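PDB 4KPK: enoyl-CoA hydratase/isomerase, which probably acts as an isomerase or hydratase on acyl-CoA thioesters, as members of the enoyl-CoA hydratase/isomerase (crotonase) family do. Local coordinates for residues A[36-40]-A[41-45]. Numbering follows the deposited sequence.
Sequences QQLHY and LSCTL. With EDO (1,2-ethanediol), chain B.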
ATOM      1  N   GLN A  36     -31.866  14.855 -21.010  1.00 33.33           N
ATOM      2  CA  GLN A  36     -33.244  15.304 -20.744  1.00 36.24           C
ATOM      3  C   GLN A  36     -34.091  14.327 -19.898  1.00 35.62           C
ATOM      4  O   GLN A  36     -34.825  14.778 -19.037  1.00 35.83           O
ATOM      5  CB  GLN A  36     -33.983  15.614 -22.065  1.00 42.18           C
ATOM      6  CG  GLN A  36     -33.238  16.578 -23.001  1.00 48.52           C
ATOM      7  CD  GLN A  36     -34.009  16.853 -24.290  1.00 53.55           C
ATOM      8  OE1 GLN A  36     -35.127  17.369 -24.228  1.00 71.12           O
ATOM      9  NE2 GLN A  36     -33.434  16.507 -25.458  1.00 48.13           N
ATOM     10  N   GLN A  37     -33.986  13.011 -20.161  1.00 30.00           N
ATOM     11  CA  GLN A  37     -34.742  12.001 -19.490  1.00 29.60           C
ATOM     12  C   GLN A  37     -34.285  11.652 -18.077  1.00 30.54           C
ATOM     13  O   GLN A  37     -35.113  11.369 -17.235  1.00 28.43           O
ATOM     14  CB  GLN A  37     -34.746  10.736 -20.341  1.00 34.63           C
ATOM     15  CG  GLN A  37     -35.557  11.009 -21.604  1.00 38.32           C
ATOM     16  CD  GLN A  37     -35.242  10.089 -22.737  1.00 38.05           C
ATOM     17  OE1 GLN A  37     -34.214   9.421 -22.758  1.00 41.40           O
ATOM     18  NE2 GLN A  37     -36.129  10.052 -23.695  1.00 40.97           N
ATOM     19  N   LEU A  38     -32.989  11.725 -17.784  1.00 33.34           N
ATOM     20  CA  LEU A  38     -32.502  11.502 -16.397  1.00 32.29           C
ATOM     21  C   LEU A  38     -33.035  12.531 -15.397  1.00 31.87           C
ATOM     22  O   LEU A  38     -32.999  13.730 -15.668  1.00 31.17           O
ATOM     23  CB  LEU A  38     -30.961  11.560 -16.344  1.00 32.25           C
ATOM     24  CG  LEU A  38     -30.309  10.531 -17.267  1.00 32.35           C
ATOM     25  CD1 LEU A  38     -28.794  10.678 -17.424  1.00 30.35           C
ATOM     26  CD2 LEU A  38     -30.707   9.138 -16.793  1.00 33.05           C
ATOM     27  N   HIS A  39     -33.437  12.043 -14.215  1.00 30.09           N
ATOM     28  CA  HIS A  39     -34.077  12.850 -13.181  1.00 31.05           C
ATOM     29  C   HIS A  39     -33.029  13.574 -12.344  1.00 30.76           C
ATOM     30  O   HIS A  39     -33.243  14.710 -11.970  1.00 28.18           O
ATOM     31  CB  HIS A  39     -34.935  11.964 -12.236  1.00 30.82           C
ATOM     32  CG  HIS A  39     -35.981  11.126 -12.938  1.00 33.35           C
ATOM     33  ND1 HIS A  39     -37.194  11.639 -13.349  1.00 34.21           N
ATOM     34  CD2 HIS A  39     -35.989   9.812 -13.302  1.00 36.20           C
ATOM     35  CE1 HIS A  39     -37.903  10.681 -13.934  1.00 36.78           C
ATOM     36  NE2 HIS A  39     -37.190   9.567 -13.930  1.00 35.89           N
ATOM     37  N   TYR A  40     -31.941  12.864 -12.034  1.00 29.06           N
ATOM     38  CA  TYR A  40     -30.944  13.239 -11.064  1.00 29.50           C
ATOM     39  C   TYR A  40     -29.590  13.580 -11.609  1.00 32.26           C
ATOM     40  O   TYR A  40     -28.745  14.202 -10.896  1.00 34.95           O
ATOM     41  CB  TYR A  40     -30.730  12.112 -10.086  1.00 33.87           C
ATOM     42  CG  TYR A  40     -31.892  11.770  -9.201  1.00 38.48           C
ATOM     43  CD1 TYR A  40     -33.021  12.590  -9.074  1.00 43.78           C
ATOM     44  CD2 TYR A  40     -31.826  10.658  -8.423  1.00 44.17           C
ATOM     45  CE1 TYR A  40     -34.057  12.251  -8.214  1.00 45.09           C
ATOM     46  CE2 TYR A  40     -32.837  10.338  -7.564  1.00 45.47           C
ATOM     47  CZ  TYR A  40     -33.938  11.116  -7.461  1.00 42.67           C
ATOM     48  OH  TYR A  40     -34.893  10.703  -6.572  1.00 46.78           O
ATOM     49  N   LEU A  41     -29.369  13.229 -12.864  1.00 31.37           N
ATOM     50  CA  LEU A  41     -28.083  13.482 -13.508  1.00 31.64           C
ATOM     51  C   LEU A  41     -28.268  14.383 -14.730  1.00 30.73           C
ATOM     52  O   LEU A  41     -29.347  14.416 -15.306  1.00 26.79           O
ATOM     53  CB  LEU A  41     -27.465  12.156 -13.975  1.00 29.03           C
ATOM     54  CG  LEU A  41     -27.167  11.109 -12.911  1.00 28.66           C
ATOM     55  CD1 LEU A  41     -26.716   9.768 -13.526  1.00 26.88           C
ATOM     56  CD2 LEU A  41     -26.117  11.675 -11.972  1.00 30.88           C
ATOM     57  N   SER A  42     -27.181  15.072 -15.115  1.00 29.07           N
ATOM     58  CA  SER A  42     -26.976  15.595 -16.468  1.00 27.06           C
ATOM     59  C   SER A  42     -25.883  14.825 -17.115  1.00 25.41           C
ATOM     60  O   SER A  42     -24.991  14.265 -16.441  1.00 25.29           O
ATOM     61  CB  SER A  42     -26.450  17.061 -16.490  1.00 31.06           C
ATOM     62  OG  SER A  42     -27.323  17.938 -15.841  1.00 33.86           O
ATOM     63  N   CYS A  43     -25.853  14.894 -18.433  1.00 24.93           N
ATOM     64  CA  CYS A  43     -24.746  14.317 -19.129  1.00 25.68           C
ATOM     65  C   CYS A  43     -24.555  15.050 -20.408  1.00 25.71           C
ATOM     66  O   CYS A  43     -25.528  15.430 -21.052  1.00 27.53           O
ATOM     67  CB  CYS A  43     -24.969  12.794 -19.328  1.00 29.71           C
ATOM     68  SG  CYS A  43     -26.479  12.335 -20.164  1.00 33.17           S
ATOM     69  N   THR A  44     -23.291  15.311 -20.755  1.00 26.81           N
ATOM     70  CA  THR A  44     -22.941  16.043 -21.975  1.00 26.96           C
ATOM     71  C   THR A  44     -21.723  15.437 -22.608  1.00 26.30           C
ATOM     72  O   THR A  44     -20.946  14.723 -21.950  1.00 31.00           O
ATOM     73  CB  THR A  44     -22.655  17.566 -21.689  1.00 28.85           C
ATOM     74  OG1 THR A  44     -21.547  17.678 -20.789  1.00 26.20           O
ATOM     75  CG2 THR A  44     -23.839  18.181 -21.080  1.00 30.51           C
ATOM     76  N   LEU A  45     -21.529  15.735 -23.885  1.00 28.05           N
ATOM     77  CA  LEU A  45     -20.417  15.184 -24.631  1.00 28.79           C
ATOM     78  C   LEU A  45     -19.877  16.204 -25.616  1.00 30.97           C
ATOM     79  O   LEU A  45     -20.592  16.665 -26.471  1.00 34.64           O
ATOM     80  CB  LEU A  45     -20.878  13.920 -25.362  1.00 29.75           C
ATOM     81  CG  LEU A  45     -19.824  13.166 -26.155  1.00 29.46           C
ATOM     82  CD1 LEU A  45     -18.726  12.629 -25.259  1.00 26.51           C
ATOM     83  CD2 LEU A  45     -20.522  12.006 -26.866  1.00 35.88           C
TER
HETATM   84  C1  EDO B 301     -31.350  16.418 -15.784  1.00 41.02           C
HETATM   85  O1  EDO B 301     -31.311  15.090 -16.306  1.00 30.67           O
HETATM   86  C2  EDO B 301     -30.126  17.077 -16.397  1.00 40.35           C
HETATM   87  O2  EDO B 301     -30.418  18.390 -16.840  1.00 42.18           O
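Leu-38 reaches across the turn between helix 30-37 and strand 41-46 and meets Leu-41 and Cys-43. It is the first residue to leave helical geometry, and its CB points toward the strand. With CG beside the backbone N (chi1 -58°) and CD1 anti to CA (chi2 171°), one methyl is carried forward: CD1 lies 4.0 Å from CB of Leu-41 and also 4.0 Å from SG of Cys-43. A branched aliphatic chain suits this buried corner because a single methyl can touch two strand residues, and the small thiol of Cys-43 offers it an apolar surface. Leu-41, buried as well, adds its own apolar chain, which also packs on Glu-70 of helix 65-80. His-39 sets off away from the strand on the exposed side of the turn, where a polar imidazole fits. In Tyr-40 the ring also leads away, and both its parts are used: the aromatic face makes a cation-pi contact with Arg-56, and the OH is hydrogen-bonded to Asp-64. A 1,2-ethanediol, probably from the crystallisation liquor, lies inside the turn near Ser-42, but its modelled position is doubtful. Glu-70 accepts hydrogen bonds from the backbone N of His-39 and Tyr-40, pinning the turn, while Val-74 of the same helix touches Leu-38. The turn thus leads from the N-terminal helix into strand 41-46, which pairs antiparallel with strand 49-54 at the edge of the six-stranded mixed sheet.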